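Side-chain contacts in ATP-dependent helicase FUN30 (Saccharomyces cerevisiae S288c, PDB 5GN1), which uses ATP to remodel nucleosomes in DNA repair and heterochromatin organisation, this chain being the C-terminal (second RecA-like) part of its ATPase domain: residues Lys192-Ile197 / Met220-Leu225; Ile197-Gln202 / Leu225-Leu230; Leu206-Phe211 / Ala292-Arg297; Ile245-Phe248 / Asp253-Ile256; Phe257-Lys262 / Ile268-Ala273. All blocks are in the same frame, centred on the assembly; numbering follows the deposited sequence.

Contact 1: residues Lys192-Ile197 / Met220-Leu225; sequences KLLKTI and MVLSTL
Leu194 and Leu222 meet methyl to methyl, Leu194 CD1 lying 3.7 Å from Leu222 CD2, with the two side chains crossing at about a right angle. Leu194 leaves helix 185-200 pointing at the other helix. Its CG stands opposite the carbonyl carbon and beside the backbone N (chi1 -70°), and the extended second torsion carries CD1 outward as the touching branch. Leu222, on helix 212-224, starts off neither toward nor away from its partner; its torsions are much the same (chi1 -63°, chi2 -179°), but with CD1 continuing the extended chain it is the second branch, CD2, that is left turned to Leu194. A looser third member is Leu225, at the end of that helix: it does point toward helix 185-200, but its CD1 stops 4.5 Å from Leu194 CD1. One methyl of Leu194 therefore serves both leucines, which are spaced three residues apart along one side of helix 212-224. The helices themselves stay apart, bridged by these branches, and the area they bury against each other is small. Leu194 and Leu222 also pack on the sheet, Leu194 on Ile256 and Ile277 and Leu222 on Ile256 and Ile258, and Leu194 touches Tyr227 as well; both helices thus lie against one face of the parallel sheet of the RecA-like C-terminal lobe. Carbon meets carbon throughout, with no hydrogen bond or charge pairing across the gap; the attraction is dispersive and hydrophobic, with no preferred direction.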
# COMPACT_ATOMS: atom_id res chain seq x y z
N LYS A 192 1.57 1.49 17.23
CA LYS A 192 2.38 1.10 18.38
C LYS A 192 3.84 1.46 18.16
O LYS A 192 4.48 2.09 19.02
CB LYS A 192 2.21 -0.40 18.62
CG LYS A 192 3.08 -0.95 19.73
CD LYS A 192 2.78 -2.41 20.02
CE LYS A 192 3.73 -2.96 21.08
NZ LYS A 192 3.40 -4.37 21.43
N LEU A 193 4.39 1.12 17.00
CA LEU A 193 5.79 1.41 16.73
C LEU A 193 6.06 2.92 16.68
O LEU A 193 7.08 3.39 17.19
CB LEU A 193 6.22 0.75 15.43
CG LEU A 193 7.72 0.79 15.15
CD1 LEU A 193 8.51 0.27 16.36
CD2 LEU A 193 8.06 0.01 13.90
N LEU A 194 5.15 3.69 16.06
CA LEU A 194 5.34 5.14 15.99
C LEU A 194 5.33 5.78 17.37
O LEU A 194 6.09 6.72 17.64
CB LEU A 194 4.27 5.77 15.09
CG LEU A 194 4.39 5.46 13.59
CD1 LEU A 194 3.31 6.18 12.83
CD2 LEU A 194 5.77 5.82 13.05
N LYS A 195 4.46 5.31 18.27
CA LYS A 195 4.44 5.85 19.63
C LYS A 195 5.78 5.62 20.33
O LYS A 195 6.30 6.53 20.99
CB LYS A 195 3.29 5.25 20.43
CG LYS A 195 3.09 6.00 21.75
CD LYS A 195 2.31 5.21 22.79
CE LYS A 195 2.60 5.76 24.19
NZ LYS A 195 4.01 5.54 24.62
N THR A 196 6.35 4.43 20.20
CA THR A 196 7.67 4.18 20.77
C THR A 196 8.71 5.14 20.20
O THR A 196 9.46 5.76 20.96
CB THR A 196 8.08 2.73 20.50
OG1 THR A 196 7.17 1.84 21.16
CG2 THR A 196 9.49 2.49 21.01
N ILE A 197 8.77 5.26 18.87
CA ILE A 197 9.83 6.05 18.23
C ILE A 197 9.67 7.53 18.57
O ILE A 197 10.63 8.23 18.90
CB ILE A 197 9.80 5.84 16.71
CG1 ILE A 197 10.21 4.41 16.34
CG2 ILE A 197 10.66 6.88 15.98
CD1 ILE A 197 9.93 4.09 14.88
N MET A 220 -3.87 10.16 5.89
CA MET A 220 -5.00 10.33 6.80
C MET A 220 -4.72 9.69 8.15
O MET A 220 -5.11 10.25 9.19
CB MET A 220 -6.27 9.76 6.19
CG MET A 220 -6.71 10.47 4.93
SD MET A 220 -8.46 10.17 4.62
CE MET A 220 -9.18 11.09 5.98
N VAL A 221 -4.06 8.53 8.16
CA VAL A 221 -3.67 7.88 9.41
C VAL A 221 -2.81 8.82 10.26
O VAL A 221 -3.06 9.01 11.46
CB VAL A 221 -2.92 6.56 9.11
CG1 VAL A 221 -2.30 5.96 10.39
CG2 VAL A 221 -3.84 5.54 8.45
N LEU A 222 -1.78 9.41 9.65
CA LEU A 222 -0.85 10.23 10.44
C LEU A 222 -1.54 11.48 10.96
O LEU A 222 -1.27 11.91 12.09
CB LEU A 222 0.40 10.56 9.61
CG LEU A 222 1.22 9.32 9.20
CD1 LEU A 222 2.48 9.66 8.40
CD2 LEU A 222 1.58 8.47 10.42
N SER A 223 -2.46 12.06 10.18
CA SER A 223 -3.23 13.21 10.64
C SER A 223 -4.12 12.84 11.81
O SER A 223 -4.21 13.59 12.80
CB SER A 223 -4.07 13.76 9.48
OG SER A 223 -4.90 14.84 9.92
N THR A 224 -4.80 11.69 11.73
CA THR A 224 -5.57 11.21 12.87
C THR A 224 -4.70 11.05 14.11
O THR A 224 -5.13 11.36 15.22
CB THR A 224 -6.27 9.89 12.53
OG1 THR A 224 -7.34 10.13 11.61
CG2 THR A 224 -6.83 9.20 13.79
N LEU A 225 -3.45 10.59 13.93
CA LEU A 225 -2.56 10.33 15.05
C LEU A 225 -1.83 11.59 15.51
O LEU A 225 -1.03 11.51 16.45
CB LEU A 225 -1.54 9.24 14.69
CG LEU A 225 -2.05 7.79 14.50
CD1 LEU A 225 -0.95 6.89 13.93
CD2 LEU A 225 -2.61 7.19 15.81

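Contact 2: residues Ile197-Gln202 / Leu225-Leu230; sequences IIVDKQ and LDYKFL
Ile198 and Tyr227 are brought together by matching first torsions: Ile198 CG1 and Tyr227 CG each stand opposite their own carbonyl carbon (chi1 near -62° in both). The extended second torsion of Ile198 then lays CD1 over the middle of the phenol ring, 3.8 Å from the ring centroid and only 4° off the ring normal, a nearly ideal CH-pi contact. The second branch, Ile198 CG2, lies over the same face but out beyond the CD1-CE1 rim, 3.9 Å from Tyr227 CE1. On the opposite face the carbonyl oxygen Leu225 O sits 3.9 Å above the plane, also over the centre, so the ring is sandwiched between a methyl and a backbone oxygen. Farther out, Val199 CG2 comes within 4.1 Å of Tyr227 OH, the two side chains crossing at about a right angle. The turn after Val199 is closed by Gln202 NE2, which donates to Val199 O (2.8 Å, 161°) with the oxygen in the plane of its amide. Without the Tyr227 ring, as with an alanine here, the Ile198 methyl would probably lose its CH-pi partner and a gap open between the end of helix 185-200 and the loop. That loop follows the Schellman motif at Asp226, which ends helix 212-224, and runs into edge strand 229-232; Tyr227 also packs on Lys195 of helix 185-200 and on Ile256 of the neighbouring strand.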
# COMPACT_ATOMS: atom_id res chain seq x y z
N ILE A 197 8.77 5.26 18.87
CA ILE A 197 9.83 6.05 18.23
C ILE A 197 9.67 7.53 18.57
O ILE A 197 10.63 8.23 18.90
CB ILE A 197 9.80 5.84 16.71
CG1 ILE A 197 10.21 4.41 16.34
CG2 ILE A 197 10.66 6.88 15.98
CD1 ILE A 197 9.93 4.09 14.88
N ILE A 198 8.45 8.04 18.45
CA ILE A 198 8.22 9.48 18.46
C ILE A 198 7.97 10.00 19.87
O ILE A 198 8.53 11.02 20.26
CB ILE A 198 7.06 9.83 17.50
CG1 ILE A 198 7.42 9.43 16.07
CG2 ILE A 198 6.77 11.33 17.55
CD1 ILE A 198 6.24 9.51 15.11
N VAL A 199 7.15 9.30 20.65
CA VAL A 199 6.85 9.78 22.00
C VAL A 199 7.91 9.31 22.99
O VAL A 199 8.45 10.12 23.75
CB VAL A 199 5.44 9.32 22.42
CG1 VAL A 199 5.04 9.98 23.74
CG2 VAL A 199 4.43 9.67 21.35
N ASP A 200 8.24 8.02 22.99
CA ASP A 200 9.16 7.50 24.00
C ASP A 200 10.62 7.77 23.65
O ASP A 200 11.40 8.18 24.52
CB ASP A 200 8.92 6.00 24.19
CG ASP A 200 7.51 5.69 24.66
OD1 ASP A 200 6.83 6.60 25.17
OD2 ASP A 200 7.08 4.52 24.53
N LYS A 201 11.02 7.56 22.40
CA LYS A 201 12.40 7.78 21.99
C LYS A 201 12.67 9.20 21.51
O LYS A 201 13.83 9.59 21.42
CB LYS A 201 12.80 6.79 20.88
CG LYS A 201 12.88 5.35 21.32
CD LYS A 201 13.32 4.45 20.17
CE LYS A 201 13.43 2.99 20.62
NZ LYS A 201 13.90 2.12 19.51
N GLN A 202 11.65 9.97 21.19
CA GLN A 202 11.80 11.31 20.66
C GLN A 202 12.69 11.34 19.42
O GLN A 202 13.51 12.18 19.27
CB GLN A 202 12.32 12.30 21.69
CG GLN A 202 11.50 12.39 22.94
CD GLN A 202 10.29 13.22 22.72
OE1 GLN A 202 10.40 14.37 22.37
NE2 GLN A 202 9.15 12.66 22.92
N LEU A 225 -3.45 10.59 13.93
CA LEU A 225 -2.56 10.33 15.05
C LEU A 225 -1.83 11.59 15.51
O LEU A 225 -1.03 11.51 16.45
CB LEU A 225 -1.54 9.24 14.69
CG LEU A 225 -2.05 7.79 14.50
CD1 LEU A 225 -0.95 6.89 13.93
CD2 LEU A 225 -2.61 7.19 15.81
N ASP A 226 -2.08 12.71 14.85
CA ASP A 226 -1.52 14.02 15.20
C ASP A 226 0.00 14.05 15.05
O ASP A 226 0.69 14.76 15.79
CB ASP A 226 -1.94 14.42 16.62
CG ASP A 226 -1.81 15.91 16.87
OD1 ASP A 226 -1.97 16.69 15.89
OD2 ASP A 226 -1.55 16.30 18.03
N TYR A 227 0.54 13.31 14.09
CA TYR A 227 1.96 13.37 13.75
C TYR A 227 2.13 14.16 12.46
O TYR A 227 1.59 13.77 11.42
CB TYR A 227 2.56 11.97 13.56
CG TYR A 227 2.55 11.05 14.77
CD1 TYR A 227 2.94 11.49 16.03
CD2 TYR A 227 2.19 9.72 14.63
CE1 TYR A 227 2.95 10.62 17.12
CE2 TYR A 227 2.20 8.85 15.70
CZ TYR A 227 2.57 9.30 16.94
OH TYR A 227 2.56 8.39 17.99
N LYS A 228 2.92 15.24 12.51
CA LYS A 228 3.30 15.93 11.28
C LYS A 228 4.18 15.04 10.41
O LYS A 228 4.97 14.22 10.91
CB LYS A 228 4.04 17.24 11.58
CG LYS A 228 3.24 18.29 12.35
CD LYS A 228 4.13 19.50 12.72
CE LYS A 228 3.50 20.40 13.78
NZ LYS A 228 4.45 21.48 14.25
N PHE A 229 4.06 15.20 9.09
CA PHE A 229 4.82 14.37 8.17
C PHE A 229 5.10 15.15 6.90
O PHE A 229 4.46 16.17 6.61
CB PHE A 229 4.05 13.07 7.84
CG PHE A 229 2.80 13.30 7.04
CD1 PHE A 229 1.60 13.60 7.67
CD2 PHE A 229 2.84 13.27 5.65
CE1 PHE A 229 0.45 13.85 6.94
CE2 PHE A 229 1.69 13.51 4.90
CZ PHE A 229 0.50 13.81 5.54
N LEU A 230 6.09 14.68 6.14
CA LEU A 230 6.34 15.10 4.77
C LEU A 230 6.33 13.87 3.88
O LEU A 230 6.43 12.73 4.36
CB LEU A 230 7.69 15.82 4.64
CG LEU A 230 7.85 17.09 5.48
CD1 LEU A 230 9.33 17.36 5.76
CD2 LEU A 230 7.19 18.29 4.79

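Contact 3: residues Leu206-Phe211 / Ala292-Arg297; sequences LIFSLF and ADRAHR
Leu206, on strand 205-209, has its CA 8.0 Å from that of Ala295, which lies in the irregular turn following helix 285-292. Leu206 and Phe208, two residues apart on the strand, both point from the same face of the sheet at this turn. Leu206 CD1 fits between two side chains, 4.0 Å from Arg294 CB and 4.1 Å from Ala295 CB. Phe208 brings up the far end of its ring, CZ standing 4.1 Å from Arg294 CG, and the two side chains cross at about a right angle. Thus only the first carbons of Arg294 touch the strand: bends at chi2 (-46°) and chi3 (93°) lead the rest away, and its guanidinium plane is turned 80° from the Phe208 ring. There NE bonds Gln290 O and NH1 bonds Ile268 O, fixing the group by backbone carbonyls. The turn is held from within as well. Ala292 O accepts from both Ala295 N and His296 N, and Arg297 NH1 donates to Asp293 O (3.0 Å) from above the carbonyl plane. At the end of the strand Ser209 OG accepts from Phe211 N, forming an ST turn. The sequence of 292-297, with Gln290 and Gln300 on its flanks, matches helicase motif VI of the SNF2 family, which in relatives faces the nucleotide cleft; here it is seated on a central strand of the RecA-like sheet.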
# COMPACT_ATOMS: atom_id res chain seq x y z
N LEU A 206 11.61 7.22 8.90
CA LEU A 206 11.21 7.11 7.50
C LEU A 206 10.27 5.93 7.32
O LEU A 206 10.54 4.84 7.83
CB LEU A 206 12.42 6.91 6.59
CG LEU A 206 13.63 7.80 6.85
CD1 LEU A 206 14.77 7.46 5.88
CD2 LEU A 206 13.20 9.26 6.74
N ILE A 207 9.16 6.14 6.61
CA ILE A 207 8.22 5.06 6.28
C ILE A 207 8.23 4.88 4.77
O ILE A 207 7.98 5.83 4.02
CB ILE A 207 6.80 5.35 6.79
CG1 ILE A 207 6.84 5.72 8.27
CG2 ILE A 207 5.91 4.10 6.59
CD1 ILE A 207 5.49 6.06 8.87
N PHE A 208 8.52 3.65 4.31
CA PHE A 208 8.59 3.33 2.89
C PHE A 208 7.46 2.39 2.49
O PHE A 208 7.14 1.44 3.22
CB PHE A 208 9.92 2.65 2.54
CG PHE A 208 11.09 3.55 2.59
CD1 PHE A 208 11.40 4.34 1.50
CD2 PHE A 208 11.90 3.61 3.72
CE1 PHE A 208 12.50 5.20 1.53
CE2 PHE A 208 13.00 4.45 3.76
CZ PHE A 208 13.30 5.24 2.67
N SER A 209 6.89 2.61 1.30
CA SER A 209 5.92 1.68 0.72
C SER A 209 6.13 1.58 -0.78
O SER A 209 6.49 2.55 -1.44
CB SER A 209 4.46 2.09 0.99
OG SER A 209 3.58 1.16 0.39
N LEU A 210 5.88 0.38 -1.31
CA LEU A 210 5.90 0.18 -2.76
C LEU A 210 4.63 0.66 -3.43
O LEU A 210 4.56 0.66 -4.66
CB LEU A 210 6.13 -1.30 -3.09
CG LEU A 210 7.59 -1.77 -3.08
CD1 LEU A 210 7.68 -3.28 -3.21
CD2 LEU A 210 8.38 -1.09 -4.18
N PHE A 211 3.64 1.09 -2.65
CA PHE A 211 2.32 1.43 -3.16
C PHE A 211 2.04 2.89 -2.85
O PHE A 211 1.97 3.27 -1.67
CB PHE A 211 1.23 0.55 -2.52
CG PHE A 211 1.33 -0.90 -2.88
CD1 PHE A 211 2.07 -1.78 -2.10
CD2 PHE A 211 0.65 -1.41 -3.98
CE1 PHE A 211 2.16 -3.13 -2.42
CE2 PHE A 211 0.72 -2.76 -4.31
CZ PHE A 211 1.47 -3.62 -3.53
N ALA A 292 16.57 1.71 3.32
CA ALA A 292 17.13 1.86 4.66
C ALA A 292 18.41 2.69 4.66
O ALA A 292 18.66 3.44 5.61
CB ALA A 292 17.38 0.48 5.27
N ASP A 293 19.20 2.61 3.60
CA ASP A 293 20.43 3.39 3.51
C ASP A 293 20.20 4.87 3.22
O ASP A 293 21.18 5.61 3.11
CB ASP A 293 21.36 2.80 2.44
CG ASP A 293 21.95 1.45 2.85
OD1 ASP A 293 21.83 1.05 4.03
OD2 ASP A 293 22.57 0.80 1.98
N ARG A 294 18.95 5.34 3.08
CA ARG A 294 18.73 6.79 3.12
C ARG A 294 19.06 7.34 4.50
O ARG A 294 19.50 8.48 4.63
CB ARG A 294 17.29 7.15 2.74
CG ARG A 294 16.83 6.71 1.33
CD ARG A 294 17.86 7.04 0.26
NE ARG A 294 18.75 5.91 0.02
CZ ARG A 294 19.94 6.01 -0.57
NH1 ARG A 294 20.39 7.20 -0.94
NH2 ARG A 294 20.68 4.92 -0.76
N ALA A 295 18.87 6.53 5.54
CA ALA A 295 19.20 6.85 6.92
C ALA A 295 20.55 6.28 7.34
O ALA A 295 21.33 6.96 8.02
CB ALA A 295 18.12 6.30 7.86
N HIS A 296 20.85 5.05 6.93
CA HIS A 296 22.08 4.36 7.33
C HIS A 296 23.13 4.64 6.27
O HIS A 296 23.31 3.89 5.31
CB HIS A 296 21.85 2.86 7.50
CG HIS A 296 23.11 2.08 7.71
ND1 HIS A 296 23.85 2.15 8.87
CD2 HIS A 296 23.78 1.24 6.88
CE1 HIS A 296 24.92 1.38 8.76
NE2 HIS A 296 24.90 0.82 7.56
N ARG A 297 23.84 5.76 6.44
CA ARG A 297 24.83 6.20 5.47
C ARG A 297 25.77 7.18 6.16
O ARG A 297 25.55 7.59 7.30
CB ARG A 297 24.16 6.84 4.24
CG ARG A 297 23.36 8.11 4.59
CD ARG A 297 22.59 8.68 3.42
NE ARG A 297 23.45 8.99 2.28
CZ ARG A 297 23.56 8.23 1.19
NH1 ARG A 297 22.87 7.10 1.09
NH2 ARG A 297 24.37 8.60 0.21

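Contact 4: residues Ile245-Phe248 / Asp253-Ile256; sequences IDKF and DIPI
Phe248 reaches from helix 241-250 to the backbone of 254-256, the chain returning to the sheet. At CB the side chain heads neither toward nor away from that segment; CG is then placed anti to the backbone N (chi1 -163°), and the ring swings in. On the near side CD1 lies 4.4 Å from Ile254 CG2 and 3.8 Å from Ile254 O. The next atom, CE1, goes deepest, approaching Ile254 O at 3.4 Å and Ile256 C at 3.7 Å. At the tip CZ comes within 4.1 Å of Pro255 O. Pro255 C and Ile256 N lie at the ring's edge, near its plane. The other parts of the ring meet the core: Phe257 packs edge-to-face with it, while Leu206 and Cys272 also touch it. Lys204 forms a cation-pi contact with the ring, and its NZ bonds both Phe248 O and Ile254 O, joining the helix to the turn through one ammonium group. A serine here would probably leave Lys204 without its ring and Phe257 without its aromatic mate, with a gap opened beside the 254-256 backbone. Nearer the surface, Lys247 CG comes only to 4.5 Å from Ile254 CD1. The arrangement is the return limb of a beta-alpha-beta crossover in the RecA-like lobe: strand 229-232 leads to helix 241-250, which covers one face of the parallel sheet, and a short loop runs on into the neighbouring parallel strand 256-260.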
# COMPACT_ATOMS: atom_id res chain seq x y z
N ILE A 245 13.20 17.90 1.92
CA ILE A 245 14.30 17.38 2.72
C ILE A 245 14.76 18.40 3.74
O ILE A 245 14.88 18.09 4.93
CB ILE A 245 15.48 16.96 1.83
CG1 ILE A 245 15.05 15.81 0.92
CG2 ILE A 245 16.67 16.54 2.69
CD1 ILE A 245 16.10 15.39 -0.08
N ASP A 246 15.01 19.62 3.29
CA ASP A 246 15.45 20.66 4.19
C ASP A 246 14.43 20.84 5.28
O ASP A 246 14.79 20.96 6.45
CB ASP A 246 15.62 21.99 3.47
CG ASP A 246 16.84 22.03 2.64
OD1 ASP A 246 17.73 21.18 2.84
OD2 ASP A 246 16.92 22.92 1.77
N LYS A 247 13.15 20.85 4.92
CA LYS A 247 12.19 21.01 5.99
C LYS A 247 12.32 19.92 7.05
O LYS A 247 12.16 20.17 8.25
CB LYS A 247 10.82 21.01 5.40
CG LYS A 247 9.83 21.99 5.94
CD LYS A 247 8.74 22.15 4.90
CE LYS A 247 7.49 22.83 5.43
NZ LYS A 247 6.44 22.82 4.38
N PHE A 248 12.61 18.71 6.61
CA PHE A 248 12.74 17.57 7.50
C PHE A 248 13.90 17.77 8.47
O PHE A 248 13.80 17.45 9.66
CB PHE A 248 12.94 16.28 6.71
CG PHE A 248 12.69 15.03 7.50
CD1 PHE A 248 11.53 14.88 8.25
CD2 PHE A 248 13.62 14.00 7.51
CE1 PHE A 248 11.30 13.73 8.98
CE2 PHE A 248 13.40 12.85 8.24
CZ PHE A 248 12.23 12.71 8.98
N ASP A 253 9.91 19.33 14.96
CA ASP A 253 8.56 18.90 15.26
C ASP A 253 7.89 18.13 14.12
O ASP A 253 6.68 17.91 14.17
CB ASP A 253 7.70 20.12 15.63
CG ASP A 253 6.44 19.74 16.41
OD1 ASP A 253 6.51 18.84 17.28
OD2 ASP A 253 5.38 20.37 16.15
N ILE A 254 8.65 17.75 13.09
CA ILE A 254 8.12 16.90 12.02
C ILE A 254 8.78 15.53 12.16
O ILE A 254 9.91 15.34 11.69
CB ILE A 254 8.37 17.47 10.63
CG1 ILE A 254 7.84 18.90 10.51
CG2 ILE A 254 7.69 16.60 9.56
CD1 ILE A 254 7.91 19.45 9.07
N PRO A 255 8.12 14.55 12.78
CA PRO A 255 8.82 13.30 13.10
C PRO A 255 8.92 12.33 11.94
O PRO A 255 9.75 11.41 12.00
CB PRO A 255 8.00 12.72 14.25
CG PRO A 255 6.59 13.25 13.98
CD PRO A 255 6.82 14.65 13.46
N ILE A 256 8.11 12.49 10.88
CA ILE A 256 7.87 11.43 9.91
C ILE A 256 8.09 11.93 8.49
O ILE A 256 7.58 12.99 8.12
CB ILE A 256 6.44 10.86 10.03
CG1 ILE A 256 6.22 10.27 11.41
CG2 ILE A 256 6.20 9.78 8.95
CD1 ILE A 256 4.82 9.72 11.59

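Contact 5: residues Phe257-Lys262 / Ile268-Ala273; sequences FILSTK and INLVCA
Phe257 presents its ring to Leu270, whose CD2 methyl arrives obliquely beside the CD2-CE2 bond, 4.1 Å from Phe257 CE2; the side chains cross at about a right angle. Leu244 of helix 241-250 and Leu230 of the next strand also touch the Phe257 side chain. In the other flat group, the amide of Asn269, OD1 accepts a long, weak bond from Val271 N, which Tyr249 OH also bonds. Two residues along the strand, Leu259 CD2 meets two partners tip to tip: Ile268 CD1 at 3.7 Å and Leu270 CD1 at 4.0 Å. Leu270 therefore divides its methyls, one to the ring and one to the leucine. Ile268 reaches Leu259 with CG1 held between its backbone N and carbonyl carbon (chi1 60°). All four side chains are buried. The sequence running through both segments is consistent with helicase motif V of SNF2 proteins. The type I turn 270-273 then leads the chain toward strand 275-278. In the fold, strand 256-260 runs between strands 205-209 and 229-232, and loop 268-273 covers its face beside helix 241-250, where Ile245 touches Ile268.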
# COMPACT_ATOMS: atom_id res chain seq x y z
N PHE A 257 8.80 11.13 7.70
CA PHE A 257 8.93 11.29 6.26
C PHE A 257 8.40 10.01 5.62
O PHE A 257 8.91 8.92 5.91
CB PHE A 257 10.39 11.51 5.86
CG PHE A 257 10.58 12.45 4.70
CD1 PHE A 257 9.72 12.44 3.62
CD2 PHE A 257 11.63 13.37 4.70
CE1 PHE A 257 9.92 13.32 2.55
CE2 PHE A 257 11.82 14.24 3.63
CZ PHE A 257 10.96 14.21 2.56
N ILE A 258 7.37 10.12 4.78
CA ILE A 258 6.84 8.95 4.07
C ILE A 258 7.31 9.02 2.62
O ILE A 258 7.29 10.08 2.00
CB ILE A 258 5.31 8.84 4.19
CG1 ILE A 258 4.58 9.92 3.37
CG2 ILE A 258 4.86 8.85 5.66
CD1 ILE A 258 3.06 9.77 3.44
N LEU A 259 7.78 7.88 2.10
CA LEU A 259 8.44 7.82 0.80
C LEU A 259 8.06 6.55 0.07
O LEU A 259 7.71 5.54 0.70
CB LEU A 259 9.98 7.83 0.89
CG LEU A 259 10.68 8.94 1.67
CD1 LEU A 259 11.09 8.42 3.03
CD2 LEU A 259 11.92 9.42 0.89
N SER A 260 8.13 6.59 -1.26
CA SER A 260 8.09 5.35 -2.02
C SER A 260 9.43 4.64 -1.88
O SER A 260 10.49 5.27 -1.77
CB SER A 260 7.78 5.60 -3.49
OG SER A 260 8.67 6.55 -4.05
N THR A 261 9.38 3.31 -1.86
CA THR A 261 10.60 2.52 -1.75
C THR A 261 11.58 2.85 -2.87
O THR A 261 12.79 2.85 -2.65
CB THR A 261 10.24 1.04 -1.73
OG1 THR A 261 9.41 0.81 -0.59
CG2 THR A 261 11.47 0.16 -1.63
N LYS A 262 11.06 3.20 -4.05
CA LYS A 262 11.91 3.62 -5.17
C LYS A 262 12.68 4.90 -4.86
O LYS A 262 13.74 5.14 -5.46
CB LYS A 262 11.07 3.78 -6.44
CG LYS A 262 9.93 4.82 -6.37
CD LYS A 262 8.91 4.70 -7.54
CE LYS A 262 7.89 5.88 -7.60
NZ LYS A 262 6.67 5.92 -6.68
N ILE A 268 19.16 10.37 -2.07
CA ILE A 268 18.87 11.42 -1.09
C ILE A 268 19.43 10.99 0.25
O ILE A 268 19.60 9.80 0.54
CB ILE A 268 17.36 11.73 -0.99
CG1 ILE A 268 16.57 10.48 -0.57
CG2 ILE A 268 16.83 12.27 -2.32
CD1 ILE A 268 15.07 10.67 -0.63
N ASN A 269 19.72 11.98 1.09
CA ASN A 269 20.41 11.80 2.37
C ASN A 269 19.48 12.23 3.49
O ASN A 269 19.18 13.42 3.62
CB ASN A 269 21.71 12.60 2.38
CG ASN A 269 22.57 12.30 3.59
OD1 ASN A 269 22.07 12.25 4.71
ND2 ASN A 269 23.86 12.07 3.37
N LEU A 270 19.05 11.28 4.32
CA LEU A 270 18.07 11.55 5.38
C LEU A 270 18.60 11.10 6.74
O LEU A 270 17.87 10.49 7.53
CB LEU A 270 16.72 10.88 5.07
CG LEU A 270 16.05 11.41 3.80
CD1 LEU A 270 14.86 10.57 3.34
CD2 LEU A 270 15.65 12.84 4.02
N VAL A 271 19.85 11.46 7.07
CA VAL A 271 20.45 10.95 8.31
C VAL A 271 19.87 11.61 9.56
O VAL A 271 20.22 11.22 10.67
CB VAL A 271 21.99 11.09 8.33
CG1 VAL A 271 22.62 10.23 7.23
CG2 VAL A 271 22.43 12.54 8.22
N CYS A 272 18.98 12.59 9.40
CA CYS A 272 18.35 13.13 10.60
C CYS A 272 17.31 12.18 11.19
O CYS A 272 16.79 12.46 12.27
CB CYS A 272 17.72 14.49 10.31
SG CYS A 272 16.59 14.51 8.93
N ALA A 273 16.98 11.09 10.50
CA ALA A 273 16.18 10.01 11.06
C ALA A 273 17.08 8.81 11.34
O ALA A 273 18.01 8.55 10.57
CB ALA A 273 15.06 9.59 10.09

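The five contacts pack both faces of one parallel sheet. Contacts 1 and 2, centred about 6 Å apart, share helix 185-200 on one face, and Ile256 of contact 4 reaches both. Contacts 3, 4 and 5 line the other face, though Ile256 CG2 also meets Ile207 CD1 of contact 3 at 3.8 Å. Contacts 3 and 5 are closest, centres about 5 Å apart, linked by a probable hydrogen bond from Leu270 N to Arg294 O (2.9 Å). Contact 4 adjoins contact 5 at about 10 Å between centres, and a probable hydrogen bond from Leu230 N to Ile256 O (3.0 Å) joins contact 2 to contact 4. As in related helicases, the loops of contacts 3 and 5 probably border the ATP cleft.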